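Local coordinates for protein SsfS6 (Streptomyces sp. SF2575, PDB 4G2T) that adopts the two-domain GT-B fold and holds thymidine-5'-diphosphate in a pocket of its chain, at residues W146-I151 and P180-S185; E129-T134 and E157-A162; R16-A21 and E119-D124; L71-V76 and G104-R109; P227-T232 and L262-V267. One frame throughout, in Å; residues are numbered along the deposited sequence. Where two conformers were deposited one is given.

Contact 1 of 5, residues W146-I151 and P180-S185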
# COMPACT_ATOMS: atom_id res chain seq x y z
N TRP A 146 19.24 8.20 10.21
CA TRP A 146 18.70 7.16 9.34
C TRP A 146 18.27 5.93 10.14
O TRP A 146 18.73 5.70 11.26
CB TRP A 146 19.71 6.77 8.25
CG TRP A 146 20.98 6.16 8.76
CD1 TRP A 146 22.02 6.81 9.36
CD2 TRP A 146 21.36 4.78 8.69
NE1 TRP A 146 23.02 5.92 9.68
CE2 TRP A 146 22.64 4.66 9.27
CE3 TRP A 146 20.74 3.63 8.19
CZ2 TRP A 146 23.30 3.44 9.37
CZ3 TRP A 146 21.40 2.42 8.30
CH2 TRP A 146 22.67 2.33 8.88
N ILE A 147 17.38 5.14 9.55
CA ILE A 147 16.86 3.95 10.21
C ILE A 147 17.29 2.69 9.46
O ILE A 147 17.15 2.59 8.25
CB ILE A 147 15.32 3.97 10.27
CG1 ILE A 147 14.83 5.26 10.93
CG2 ILE A 147 14.80 2.75 11.02
CD1 ILE A 147 15.25 5.41 12.37
N GLU A 148 17.84 1.73 10.20
CA GLU A 148 18.22 0.45 9.62
C GLU A 148 17.22 -0.64 9.99
O GLU A 148 17.02 -0.94 11.17
CB GLU A 148 19.61 0.02 10.09
CG GLU A 148 20.04 -1.33 9.55
CD GLU A 148 21.15 -1.97 10.36
OE1 GLU A 148 21.95 -1.22 10.96
OE2 GLU A 148 21.21 -3.21 10.40
N GLN A 149 16.58 -1.22 8.98
CA GLN A 149 15.68 -2.35 9.21
C GLN A 149 16.27 -3.63 8.63
O GLN A 149 16.71 -3.65 7.48
CB GLN A 149 14.31 -2.08 8.59
CG GLN A 149 13.35 -3.26 8.74
CD GLN A 149 12.11 -3.13 7.87
OE1 GLN A 149 11.68 -2.02 7.54
NE2 GLN A 149 11.54 -4.26 7.49
N SER A 150 16.26 -4.69 9.42
CA SER A 150 16.69 -5.99 8.94
C SER A 150 15.55 -6.66 8.19
O SER A 150 14.38 -6.54 8.57
CB SER A 150 17.15 -6.88 10.09
OG SER A 150 17.42 -8.20 9.64
N ILE A 151 15.89 -7.36 7.11
CA ILE A 151 14.89 -8.07 6.31
C ILE A 151 15.24 -9.55 6.23
O ILE A 151 14.77 -10.27 5.35
CB ILE A 151 14.78 -7.47 4.89
CG1 ILE A 151 16.10 -7.65 4.13
CG2 ILE A 151 14.42 -5.99 4.97
CD1 ILE A 151 16.08 -7.09 2.73
N PRO A 180 27.75 6.84 10.34
CA PRO A 180 27.23 7.09 11.69
C PRO A 180 26.14 6.07 12.01
O PRO A 180 25.37 5.71 11.12
CB PRO A 180 26.63 8.49 11.58
CG PRO A 180 26.38 8.70 10.13
CD PRO A 180 27.47 7.96 9.42
N ASP A 181 26.11 5.60 13.25
CA ASP A 181 25.13 4.60 13.67
C ASP A 181 23.71 5.08 13.40
O ASP A 181 23.40 6.25 13.60
CB ASP A 181 25.31 4.25 15.15
CG ASP A 181 26.66 3.64 15.45
OD1 ASP A 181 26.79 2.40 15.32
OD2 ASP A 181 27.59 4.39 15.81
N PRO A 182 22.84 4.17 12.92
CA PRO A 182 21.47 4.55 12.60
C PRO A 182 20.70 4.94 13.85
O PRO A 182 21.03 4.47 14.94
CB PRO A 182 20.89 3.27 11.99
CG PRO A 182 21.69 2.18 12.59
CD PRO A 182 23.08 2.73 12.75
N LEU A 183 19.68 5.78 13.69
CA LEU A 183 18.87 6.21 14.82
C LEU A 183 18.18 5.01 15.46
O LEU A 183 17.96 4.98 16.67
CB LEU A 183 17.83 7.24 14.36
CG LEU A 183 17.22 8.14 15.44
CD1 LEU A 183 18.30 8.98 16.09
CD2 LEU A 183 16.13 9.02 14.84
N LEU A 184 17.86 4.02 14.63
CA LEU A 184 17.23 2.80 15.12
C LEU A 184 17.65 1.61 14.27
O LEU A 184 17.59 1.65 13.04
CB LEU A 184 15.71 2.95 15.09
CG LEU A 184 14.92 2.05 16.05
CD1 LEU A 184 15.15 2.49 17.49
CD2 LEU A 184 13.44 2.07 15.70
N SER A 185 18.10 0.55 14.94
CA SER A 185 18.44 -0.70 14.26
C SER A 185 17.36 -1.74 14.53
O SER A 185 17.18 -2.18 15.66
CB SER A 185 19.80 -1.21 14.73
OG SER A 185 20.85 -0.38 14.26

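Contact 2 of 5, residues E129-T134 and E157-A162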
# COMPACT_ATOMS: atom_id res chain seq x y z
N GLU A 129 17.33 -0.84 4.21
CA GLU A 129 17.65 -2.17 4.73
C GLU A 129 19.14 -2.29 5.04
O GLU A 129 19.91 -1.37 4.77
CB GLU A 129 17.19 -3.27 3.77
CG GLU A 129 17.87 -3.23 2.41
CD GLU A 129 18.92 -4.31 2.25
OE1 GLU A 129 19.13 -5.08 3.21
OE2 GLU A 129 19.52 -4.40 1.16
N THR A 130 19.53 -3.42 5.61
CA THR A 130 20.89 -3.60 6.13
C THR A 130 21.99 -3.45 5.07
O THR A 130 23.01 -2.82 5.33
CB THR A 130 21.05 -4.98 6.81
OG1 THR A 130 19.97 -5.18 7.73
CG2 THR A 130 22.37 -5.05 7.57
N TYR A 131 21.77 -4.01 3.89
CA TYR A 131 22.82 -4.03 2.87
C TYR A 131 22.64 -2.96 1.78
O TYR A 131 23.41 -2.92 0.82
CB TYR A 131 22.94 -5.42 2.25
CG TYR A 131 23.29 -6.50 3.25
CD1 TYR A 131 23.96 -6.19 4.43
CD2 TYR A 131 22.95 -7.83 3.03
CE1 TYR A 131 24.28 -7.17 5.35
CE2 TYR A 131 23.26 -8.81 3.94
CZ TYR A 131 23.93 -8.48 5.10
OH TYR A 131 24.24 -9.46 6.02
N SER A 132 21.64 -2.11 1.94
CA SER A 132 21.48 -0.96 1.06
C SER A 132 22.23 0.23 1.65
O SER A 132 21.63 1.09 2.31
CB SER A 132 20.01 -0.62 0.86
OG SER A 132 19.36 -1.60 0.07
N LEU A 133 23.53 0.28 1.41
CA LEU A 133 24.40 1.27 2.03
C LEU A 133 24.28 2.67 1.43
O LEU A 133 24.92 3.61 1.91
CB LEU A 133 25.86 0.80 1.98
CG LEU A 133 26.16 -0.50 2.73
CD1 LEU A 133 27.59 -0.95 2.47
CD2 LEU A 133 25.91 -0.33 4.22
N THR A 134 23.48 2.80 0.38
CA THR A 134 23.23 4.11 -0.22
C THR A 134 22.47 4.98 0.78
O THR A 134 22.67 6.19 0.84
CB THR A 134 22.42 3.99 -1.52
OG1 THR A 134 23.11 3.13 -2.44
CG2 THR A 134 22.23 5.36 -2.17
N GLU A 157 27.30 -9.89 9.56
CA GLU A 157 27.95 -8.58 9.62
C GLU A 157 29.17 -8.52 8.71
O GLU A 157 29.65 -7.44 8.36
CB GLU A 157 28.35 -8.27 11.06
CG GLU A 157 29.28 -9.30 11.68
CD GLU A 157 29.15 -9.37 13.18
OE1 GLU A 157 30.11 -8.99 13.89
OE2 GLU A 157 28.09 -9.82 13.66
N LEU A 158 29.67 -9.69 8.33
CA LEU A 158 30.82 -9.79 7.44
C LEU A 158 30.50 -9.22 6.07
O LEU A 158 31.36 -8.63 5.41
CB LEU A 158 31.24 -11.26 7.32
CG LEU A 158 32.64 -11.52 6.77
CD1 LEU A 158 33.70 -10.96 7.70
CD2 LEU A 158 32.83 -13.01 6.57
N ILE A 159 29.25 -9.40 5.64
CA ILE A 159 28.78 -8.82 4.39
C ILE A 159 28.76 -7.30 4.49
O ILE A 159 29.28 -6.60 3.62
CB ILE A 159 27.36 -9.32 4.05
CG1 ILE A 159 27.37 -10.81 3.74
CG2 ILE A 159 26.79 -8.54 2.87
CD1 ILE A 159 26.02 -11.38 3.38
N LYS A 160 28.16 -6.80 5.57
CA LYS A 160 28.04 -5.36 5.79
C LYS A 160 29.41 -4.68 5.92
O LYS A 160 29.63 -3.63 5.34
CB LYS A 160 27.19 -5.11 7.04
CG LYS A 160 27.12 -3.66 7.48
CD LYS A 160 26.07 -3.50 8.57
CE LYS A 160 26.50 -2.49 9.62
NZ LYS A 160 25.50 -2.41 10.72
N SER A 161 30.31 -5.30 6.68
CA SER A 161 31.64 -4.74 6.90
C SER A 161 32.44 -4.64 5.60
O SER A 161 33.17 -3.67 5.40
CB SER A 161 32.41 -5.58 7.92
OG SER A 161 32.61 -6.90 7.45
N ALA A 162 32.29 -5.63 4.74
CA ALA A 162 32.98 -5.64 3.45
C ALA A 162 32.47 -4.52 2.55
O ALA A 162 33.24 -3.89 1.83
CB ALA A 162 32.82 -6.98 2.77

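Contact 3 of 5, residues R16-A21 and E119-D124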
# COMPACT_ATOMS: atom_id res chain seq x y z
N ARG A 16 9.30 13.98 6.42
CA ARG A 16 9.51 13.50 5.06
C ARG A 16 10.58 12.41 5.10
O ARG A 16 11.74 12.68 5.39
CB ARG A 16 9.95 14.64 4.14
CG ARG A 16 8.92 15.01 3.09
CD ARG A 16 9.30 16.27 2.33
NE ARG A 16 8.36 16.54 1.24
CZ ARG A 16 8.37 17.65 0.52
NH1 ARG A 16 9.26 18.61 0.76
NH2 ARG A 16 7.47 17.82 -0.45
N ILE A 17 10.17 11.18 4.82
CA ILE A 17 11.07 10.03 4.92
C ILE A 17 11.41 9.43 3.56
O ILE A 17 10.54 8.91 2.86
CB ILE A 17 10.48 8.94 5.83
CG1 ILE A 17 10.29 9.47 7.25
CG2 ILE A 17 11.37 7.71 5.83
CD1 ILE A 17 8.92 9.20 7.83
N LEU A 18 12.69 9.51 3.20
CA LEU A 18 13.16 8.94 1.94
C LEU A 18 13.57 7.48 2.13
O LEU A 18 14.58 7.18 2.75
CB LEU A 18 14.34 9.75 1.40
CG LEU A 18 14.95 9.27 0.08
CD1 LEU A 18 13.90 9.24 -1.02
CD2 LEU A 18 16.13 10.15 -0.32
N VAL A 19 12.76 6.57 1.58
CA VAL A 19 13.04 5.14 1.69
C VAL A 19 13.89 4.67 0.52
O VAL A 19 13.49 4.75 -0.64
CB VAL A 19 11.74 4.32 1.74
CG1 VAL A 19 12.05 2.83 1.82
CG2 VAL A 19 10.88 4.76 2.91
N ILE A 20 15.08 4.16 0.83
CA ILE A 20 16.02 3.72 -0.20
C ILE A 20 16.10 2.20 -0.25
O ILE A 20 16.49 1.55 0.72
CB ILE A 20 17.42 4.32 0.04
CG1 ILE A 20 17.37 5.84 -0.14
CG2 ILE A 20 18.43 3.70 -0.91
CD1 ILE A 20 18.66 6.55 0.19
N ALA A 21 15.72 1.63 -1.40
CA ALA A 21 15.63 0.18 -1.54
C ALA A 21 16.60 -0.38 -2.58
O ALA A 21 17.36 0.36 -3.21
CB ALA A 21 14.20 -0.23 -1.88
N GLU A 119 18.54 16.18 -2.20
CA GLU A 119 18.77 17.61 -2.12
C GLU A 119 17.47 18.37 -2.36
O GLU A 119 17.15 19.32 -1.65
CB GLU A 119 19.81 18.06 -3.16
CG GLU A 119 21.15 17.35 -3.08
CD GLU A 119 22.16 18.07 -2.21
OE1 GLU A 119 23.34 18.14 -2.61
OE2 GLU A 119 21.77 18.57 -1.14
N ARG A 120 16.72 17.93 -3.37
CA ARG A 120 15.51 18.63 -3.80
C ARG A 120 14.29 18.29 -2.95
O ARG A 120 13.48 19.17 -2.65
CB ARG A 120 15.24 18.34 -5.28
CG ARG A 120 16.28 18.95 -6.21
CD ARG A 120 16.20 18.37 -7.61
NE ARG A 120 17.13 19.04 -8.52
CZ ARG A 120 17.44 18.61 -9.73
NH1 ARG A 120 16.90 17.49 -10.20
NH2 ARG A 120 18.29 19.29 -10.48
N TRP A 121 14.15 17.02 -2.58
CA TRP A 121 12.99 16.59 -1.81
C TRP A 121 13.14 16.93 -0.33
O TRP A 121 12.15 17.10 0.38
CB TRP A 121 12.74 15.09 -1.99
CG TRP A 121 11.36 14.66 -1.59
CD1 TRP A 121 10.18 15.09 -2.13
CD2 TRP A 121 11.01 13.70 -0.58
NE1 TRP A 121 9.12 14.46 -1.52
CE2 TRP A 121 9.61 13.61 -0.56
CE3 TRP A 121 11.76 12.92 0.31
CZ2 TRP A 121 8.93 12.76 0.32
CZ3 TRP A 121 11.08 12.08 1.18
CH2 TRP A 121 9.68 12.01 1.17
N LYS A 122 14.39 17.02 0.12
CA LYS A 122 14.72 17.38 1.50
C LYS A 122 14.03 16.51 2.55
O LYS A 122 13.08 16.95 3.20
CB LYS A 122 14.40 18.86 1.76
CG LYS A 122 15.22 19.83 0.92
CD LYS A 122 14.72 21.25 1.08
CE LYS A 122 15.62 22.24 0.36
NZ LYS A 122 15.75 21.91 -1.09
N PRO A 123 14.52 15.27 2.73
CA PRO A 123 13.96 14.39 3.75
C PRO A 123 14.55 14.67 5.12
O PRO A 123 15.65 15.22 5.22
CB PRO A 123 14.39 13.00 3.27
CG PRO A 123 15.70 13.25 2.60
CD PRO A 123 15.58 14.61 1.95
N ASP A 124 13.82 14.31 6.17
CA ASP A 124 14.30 14.50 7.54
C ASP A 124 14.93 13.21 8.04
O ASP A 124 15.67 13.21 9.03
CB ASP A 124 13.15 14.89 8.46
CG ASP A 124 12.27 15.98 7.88
OD1 ASP A 124 12.81 16.92 7.26
OD2 ASP A 124 11.04 15.89 8.04

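Contact 4 of 5, residues L71-V76 and G104-R109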
# COMPACT_ATOMS: atom_id res chain seq x y z
N LEU A 71 18.54 -2.48 -13.27
CA LEU A 71 19.77 -3.05 -12.72
C LEU A 71 19.52 -4.31 -11.90
O LEU A 71 18.53 -4.41 -11.17
CB LEU A 71 20.48 -2.01 -11.86
CG LEU A 71 21.80 -2.38 -11.18
CD1 LEU A 71 22.88 -2.65 -12.22
CD2 LEU A 71 22.23 -1.28 -10.22
N ASP A 72 20.42 -5.28 -12.03
CA ASP A 72 20.35 -6.49 -11.21
C ASP A 72 21.68 -6.72 -10.51
O ASP A 72 22.72 -6.26 -10.98
CB ASP A 72 19.96 -7.70 -12.06
CG ASP A 72 19.51 -8.88 -11.22
OD1 ASP A 72 19.07 -8.66 -10.07
OD2 ASP A 72 19.60 -10.03 -11.70
N MSE A 73 21.64 -7.43 -9.39
CA MSE A 73 22.84 -7.67 -8.57
C MSE A 73 24.07 -8.26 -9.29
O MSE A 73 25.19 -7.81 -9.02
CB MSE A 73 22.49 -8.50 -7.33
CG MSE A 73 21.85 -7.70 -6.21
SE MSE A 73 22.96 -6.21 -5.63
CE MSE A 73 24.63 -7.17 -5.33
N PRO A 74 23.88 -9.26 -10.17
CA PRO A 74 25.06 -9.84 -10.85
C PRO A 74 25.93 -8.83 -11.60
O PRO A 74 27.14 -9.04 -11.67
CB PRO A 74 24.43 -10.83 -11.83
CG PRO A 74 23.19 -11.26 -11.17
CD PRO A 74 22.67 -10.05 -10.46
N GLU A 75 25.35 -7.77 -12.15
CA GLU A 75 26.12 -6.75 -12.85
C GLU A 75 27.15 -6.13 -11.92
O GLU A 75 28.29 -5.87 -12.30
CB GLU A 75 25.22 -5.64 -13.37
CG GLU A 75 24.09 -6.09 -14.27
CD GLU A 75 23.28 -4.92 -14.81
OE1 GLU A 75 22.04 -5.02 -14.84
OE2 GLU A 75 23.90 -3.91 -15.19
N VAL A 76 26.73 -5.90 -10.68
CA VAL A 76 27.55 -5.20 -9.70
C VAL A 76 28.49 -6.15 -8.97
O VAL A 76 29.60 -5.78 -8.59
CB VAL A 76 26.66 -4.49 -8.67
CG1 VAL A 76 27.48 -3.53 -7.84
CG2 VAL A 76 25.53 -3.74 -9.37
N GLY A 104 28.41 -2.80 -1.78
CA GLY A 104 29.16 -1.56 -1.69
C GLY A 104 29.23 -0.85 -3.03
O GLY A 104 29.07 0.37 -3.11
N ARG A 105 29.47 -1.62 -4.09
CA ARG A 105 29.57 -1.05 -5.43
C ARG A 105 28.19 -0.73 -6.01
O ARG A 105 28.08 0.02 -6.98
CB ARG A 105 30.33 -2.00 -6.36
CG ARG A 105 31.76 -2.28 -5.91
CD ARG A 105 32.52 -3.07 -6.95
NE ARG A 105 31.94 -4.38 -7.20
CZ ARG A 105 32.36 -5.51 -6.63
NH1 ARG A 105 33.38 -5.48 -5.78
NH2 ARG A 105 31.78 -6.66 -6.92
N LEU A 106 27.15 -1.30 -5.40
CA LEU A 106 25.78 -0.99 -5.78
C LEU A 106 25.47 0.46 -5.44
O LEU A 106 24.69 1.12 -6.13
CB LEU A 106 24.81 -1.93 -5.06
CG LEU A 106 23.31 -1.61 -5.17
CD1 LEU A 106 22.85 -1.65 -6.61
CD2 LEU A 106 22.50 -2.58 -4.32
N VAL A 107 26.10 0.94 -4.38
CA VAL A 107 25.92 2.31 -3.92
C VAL A 107 26.46 3.30 -4.96
O VAL A 107 25.89 4.37 -5.17
CB VAL A 107 26.64 2.54 -2.58
CG1 VAL A 107 26.39 3.95 -2.07
CG2 VAL A 107 26.18 1.51 -1.56
N LEU A 108 27.55 2.92 -5.61
CA LEU A 108 28.18 3.76 -6.62
C LEU A 108 27.27 4.00 -7.82
O LEU A 108 27.44 4.97 -8.56
CB LEU A 108 29.49 3.13 -7.10
CG LEU A 108 30.52 2.75 -6.03
CD1 LEU A 108 31.76 2.16 -6.67
CD2 LEU A 108 30.87 3.96 -5.17
N ARG A 109 26.30 3.12 -8.00
CA ARG A 109 25.37 3.21 -9.13
C ARG A 109 24.14 4.03 -8.77
O ARG A 109 23.45 4.54 -9.66
CB ARG A 109 24.95 1.81 -9.58
CG ARG A 109 26.11 0.92 -9.99
CD ARG A 109 26.65 1.32 -11.36
NE ARG A 109 25.91 0.67 -12.44
CZ ARG A 109 26.31 -0.45 -13.04
NH1 ARG A 109 27.44 -1.04 -12.67
NH2 ARG A 109 25.57 -0.98 -14.01
O HOH W 1 28.69 -3.48 -13.05

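Contact 5 of 5, residues P227-T232 and L262-V267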
# COMPACT_ATOMS: atom_id res chain seq x y z
N PRO A 227 -3.77 -32.30 1.96
CA PRO A 227 -2.61 -31.45 2.23
C PRO A 227 -2.11 -30.70 1.00
O PRO A 227 -1.80 -31.33 -0.02
CB PRO A 227 -1.55 -32.45 2.70
CG PRO A 227 -2.34 -33.54 3.33
CD PRO A 227 -3.60 -33.66 2.51
N ARG A 228 -2.05 -29.38 1.09
CA ARG A 228 -1.62 -28.55 -0.03
C ARG A 228 -0.19 -28.04 0.16
O ARG A 228 0.17 -27.56 1.23
CB ARG A 228 -2.58 -27.39 -0.25
CG ARG A 228 -2.31 -26.57 -1.51
CD ARG A 228 -3.36 -25.50 -1.74
NE ARG A 228 -4.67 -26.06 -2.06
CZ ARG A 228 -5.79 -25.78 -1.39
NH1 ARG A 228 -5.75 -24.95 -0.36
NH2 ARG A 228 -6.94 -26.34 -1.75
N LEU A 229 0.62 -28.16 -0.89
CA LEU A 229 2.01 -27.73 -0.84
C LEU A 229 2.27 -26.54 -1.77
O LEU A 229 1.77 -26.51 -2.89
CB LEU A 229 2.95 -28.89 -1.18
CG LEU A 229 4.46 -28.64 -1.23
CD1 LEU A 229 5.22 -29.85 -0.72
CD2 LEU A 229 4.93 -28.29 -2.64
N CYS A 230 3.04 -25.57 -1.29
CA CYS A 230 3.42 -24.43 -2.11
C CYS A 230 4.87 -24.53 -2.56
O CYS A 230 5.78 -24.65 -1.74
CB CYS A 230 3.20 -23.12 -1.35
SG CYS A 230 3.74 -21.66 -2.26
N LEU A 231 5.08 -24.49 -3.87
CA LEU A 231 6.42 -24.60 -4.44
C LEU A 231 6.83 -23.28 -5.08
O LEU A 231 6.25 -22.85 -6.07
CB LEU A 231 6.46 -25.73 -5.47
CG LEU A 231 7.79 -25.98 -6.18
CD1 LEU A 231 8.86 -26.42 -5.19
CD2 LEU A 231 7.62 -27.01 -7.29
N THR A 232 7.84 -22.63 -4.50
CA THR A 232 8.30 -21.34 -5.00
C THR A 232 9.81 -21.17 -4.86
O THR A 232 10.39 -21.60 -3.87
CB THR A 232 7.59 -20.18 -4.28
OG1 THR A 232 8.15 -18.93 -4.71
CG2 THR A 232 7.74 -20.31 -2.77
N LEU A 262 3.48 -37.76 -3.48
CA LEU A 262 3.75 -37.90 -2.06
C LEU A 262 2.47 -37.69 -1.26
O LEU A 262 2.48 -37.76 -0.03
CB LEU A 262 4.81 -36.89 -1.62
CG LEU A 262 5.76 -37.31 -0.51
CD1 LEU A 262 6.62 -38.47 -0.98
CD2 LEU A 262 6.62 -36.14 -0.09
N GLY A 263 1.37 -37.43 -1.96
CA GLY A 263 0.10 -37.17 -1.33
C GLY A 263 -0.13 -35.69 -1.09
O GLY A 263 -0.55 -35.28 -0.01
N PHE A 264 0.16 -34.89 -2.11
CA PHE A 264 0.03 -33.44 -2.00
C PHE A 264 -0.71 -32.82 -3.18
O PHE A 264 -0.59 -33.28 -4.32
CB PHE A 264 1.40 -32.78 -1.88
CG PHE A 264 2.02 -32.91 -0.51
CD1 PHE A 264 1.51 -32.20 0.56
CD2 PHE A 264 3.12 -33.72 -0.31
CE1 PHE A 264 2.08 -32.31 1.81
CE2 PHE A 264 3.70 -33.83 0.94
CZ PHE A 264 3.18 -33.12 2.00
N GLU A 265 -1.47 -31.77 -2.90
CA GLU A 265 -1.98 -30.89 -3.94
C GLU A 265 -1.02 -29.72 -3.99
O GLU A 265 -0.85 -29.01 -3.00
CB GLU A 265 -3.38 -30.40 -3.59
CG GLU A 265 -3.98 -29.45 -4.61
CD GLU A 265 -5.31 -28.86 -4.16
OE1 GLU A 265 -5.53 -28.79 -2.93
OE2 GLU A 265 -6.12 -28.48 -5.03
N VAL A 266 -0.36 -29.50 -5.13
CA VAL A 266 0.70 -28.50 -5.18
C VAL A 266 0.34 -27.23 -5.95
O VAL A 266 -0.32 -27.28 -6.98
CB VAL A 266 2.02 -29.10 -5.71
CG1 VAL A 266 2.54 -30.16 -4.76
CG2 VAL A 266 1.82 -29.68 -7.09
N VAL A 267 0.79 -26.10 -5.42
CA VAL A 267 0.64 -24.81 -6.07
C VAL A 267 2.02 -24.20 -6.27
O VAL A 267 2.82 -24.14 -5.33
CB VAL A 267 -0.22 -23.85 -5.23
CG1 VAL A 267 -0.19 -22.45 -5.81
CG2 VAL A 267 -1.65 -24.36 -5.13

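Contact 1 of 5, residues W146-I151 and P180-S185
P182 sits over one face of the W146 indole: its CB is 3.4 Å from the centroid of the six-membered ring of W146 and only 7° off the ring normal, which defines a CH-pi contact. The pyrrolidine continues along the ring, with P182 CD 3.5 Å from W146 CZ2. Although the CB of W146 points away from the 180-185 segment, chi1 of 64° sets CG between the backbone N and the carbonyl carbon and swings the indole back beneath the proline. A smaller apolar patch lies beyond it, where the CD1 methyl of I147 packs 3.7 Å from CB of L184 and also meets CB of L183.

At the indole edge, W146 NE1 donates to P180 O (2.8 Å, 152° at the hydrogen); this oxygen lies close to the ring plane, so the bond and the proline over the face help to fix the rotation of the ring. The backbones are joined by L183 N to W146 O at 2.6 Å and by E148 N to L184 O at 2.9 Å, the latter part of the parallel pairing of E148 with S185. E148 OE1 also makes a weak, long ion pair with K160.

The two strands are neighbours in the N-terminal parallel sheet of the GT-B fold. Strand 125-129 borders 146-149 on its other edge, helix 134-142 packs on W146, and the C-terminal helix 387-396 packs on I147 and L184.

Contact 2 of 5, residues E129-T134 and E157-A162
Y131 and I159 meet because both first torsions bring their side chains together between the turn and the helix: chi1 of -60° places Y131 CG beside its own backbone N, and chi1 of -66° on I159 puts the CG2 branch opposite the backbone N, directed at the ring. The two side chains cross at about a right angle. I159 CG2 stands 3.6 Å from the centroid of the Y131 ring and 10° off its normal, a CH-pi contact over the middle of the face, while I159 CD1 reaches the hydroxyl end, 3.7 Å from Y131 OH.

K160 CB approaches Y131 CE1 at 3.9 Å, and K160 CD lies 4.1 Å from T130 CG2. L133 adds a looser contact to the helix backbone, with its CD1 4.4 Å from K160 O.

The 129-132 segment is a type I turn that follows strand 125-129. The E129 carboxylate ties this turn: OE1 takes a bond from Y131 N at 2.9 Å, approached from above the carboxylate plane, and forms a salt bridge with R152. Y103 of helix 92-121 also meets the Y131 ring.

No hydrogen bond crosses between the two segments, which are therefore joined mainly by apolar packing. The directional bonds lie within the turn or lead to residues outside the pair, among them a weak one from Y131 OH to P156 O, just ahead of the helix.

Contact 3 of 5, residues R16-A21 and E119-D124
R16 lies across the W121 indole, its chain extended from CG to NE. R16 CG is 3.8 Å from the centroid of the six-membered ring of W121, a CH-pi contact, and R16 CZ is 4.2 Å from that of the five-membered ring, a cation-pi contact 28° off the normal. The guanidinium and ring planes differ by 39°, so the guanidinium is tilted against the indole, and R16 NE has its salt bridge with E44 of the adjacent strand. P298 of the second subunit also packs on R16. The backbone of R16 is gripped twice by one residue: R16 N donates to D124 OD2 at 3.0 Å, meeting it from above the carboxylate plane, and D124 N donates to R16 O at 2.8 Å.

Here helix 92-121 ends and the chain turns into strand 125-129, which runs parallel beside strand 16-20 in the Rossmann-like N-terminal sheet; K122 makes the exit with a positive phi of 54°.

Next along the strand, I17 presents its carbonyl carbon to the indole edge, 3.6 Å from W121 CZ3. L18 follows with its amide at that same edge, while its CB touches W121 CZ3 at 4.0 Å and P123 CB at 3.7 Å.

Contact 4 of 5, residues L71-V76 and G104-R109
V76 is the main bump of this contact: its CG1, opposite the backbone N at chi1 -168°, pushes against the backbone of helix 92-121, 3.3 Å from L106 N, in a hollow walled by R105 CB (3.6 Å from V76 CG1) and L106 CB. L106 fills the next hollow with its two branches spread apart. Its CD1 meets L71 CD2 at 3.7 Å, while its CD2 touches the selenium of selenomethionine M73, SE, at 3.9 Å; a chain bent at both chi2 and chi3 curls the M73 side chain round to reach that methyl. On the far flank, R109 folds back through two bent torsions so that L71 CD1 lies over a face of its guanidinium.

Polar bonds rim this interlock. R105 reaches side-on for the carbonyl of V76, its NH2 2.9 Å and its NE 3.1 Å from V76 O, with the oxygen in the guanidinium plane. At the other end E75 OE2 forms a long salt bridge with R109 NH2 (3.6 Å), the carboxylate and guanidinium planes being 64° apart. A water bridge from E75 O to R109 NH1 is doubtful.

Two arginines on one helix thus bracket helix 73-77, R105 serving the V76 carbonyl with two nitrogens, NE and NH2, and R109 reaching E75 through a loose charge pair. The apolar interlock between them is buried, whereas the R109 end is more exposed, so its electrostatic pull is probably softened by solvent.

Contact 5 of 5, residues P227-T232 and L262-V267
A beta-alpha-beta crossover of the C-terminal Rossmann-like domain brings strands 228-232 and 265-269 side by side in parallel, with helix 252-258 in the connection between them. The short axes approach to 4.5 Å at their closest, at an angle of 28°, and the pairing is R228 with E265, L229 with V266 and C230 with V267. Regular parallel bonding follows: P227 O accepts from E265 N, L229 N donates to E265 O (2.7 Å), L229 O accepts from V267 N, and L231 N donates to V267 O. L229 therefore bonds both ways, to residues on either side of its partner V266.

The side chains sort by face. On one, L229 and V266 lie side by side, L229 CD2 being 3.7 Å from V266 CG1, and F264 extends this patch: its CE1 packs 3.7 Å from P227 CB and its CD1 lies 4.0 Å from L229 CB. Helix 357-366 packs against the same patch, reaching L229 through C361 and F264 through R365.

On the other face R228 and E265 point the same way and form a salt bridge. The chain of R228 is bent at chi3 (-67°), which turns its head to E265, while its NH1 bonds to A299 O. The methylene CD of R228 also rests on V267 CG2. E265 OE1 accepts from R228 NE at 3.0 Å from above the carboxylate plane, and weakly from R228 NH2 at 3.1 Å.

Contacts 1 to 4 build the N-terminal half of the GT-B fold, and contact 5 stands apart in the C-terminal half. The centres of contacts 2 and 5 are about 36 Å apart. The centres of contacts 3 and 5 are about 43 Å apart. Contacts 1 and 2 alternate along the chain and touch: T130 OG1 of contact 2 lies 3.5 Å from E148 OE2 of contact 1. Contact 2 also meets contact 4, with T134 OG1 3.3 Å from V107 CA. Contacts 3 and 4 share helix 92-121. The thymidine-5'-diphosphate lies between the halves: about 9 Å from the M73 side chain, about 11 Å from that of Y131 and about 7 Å from that of C230.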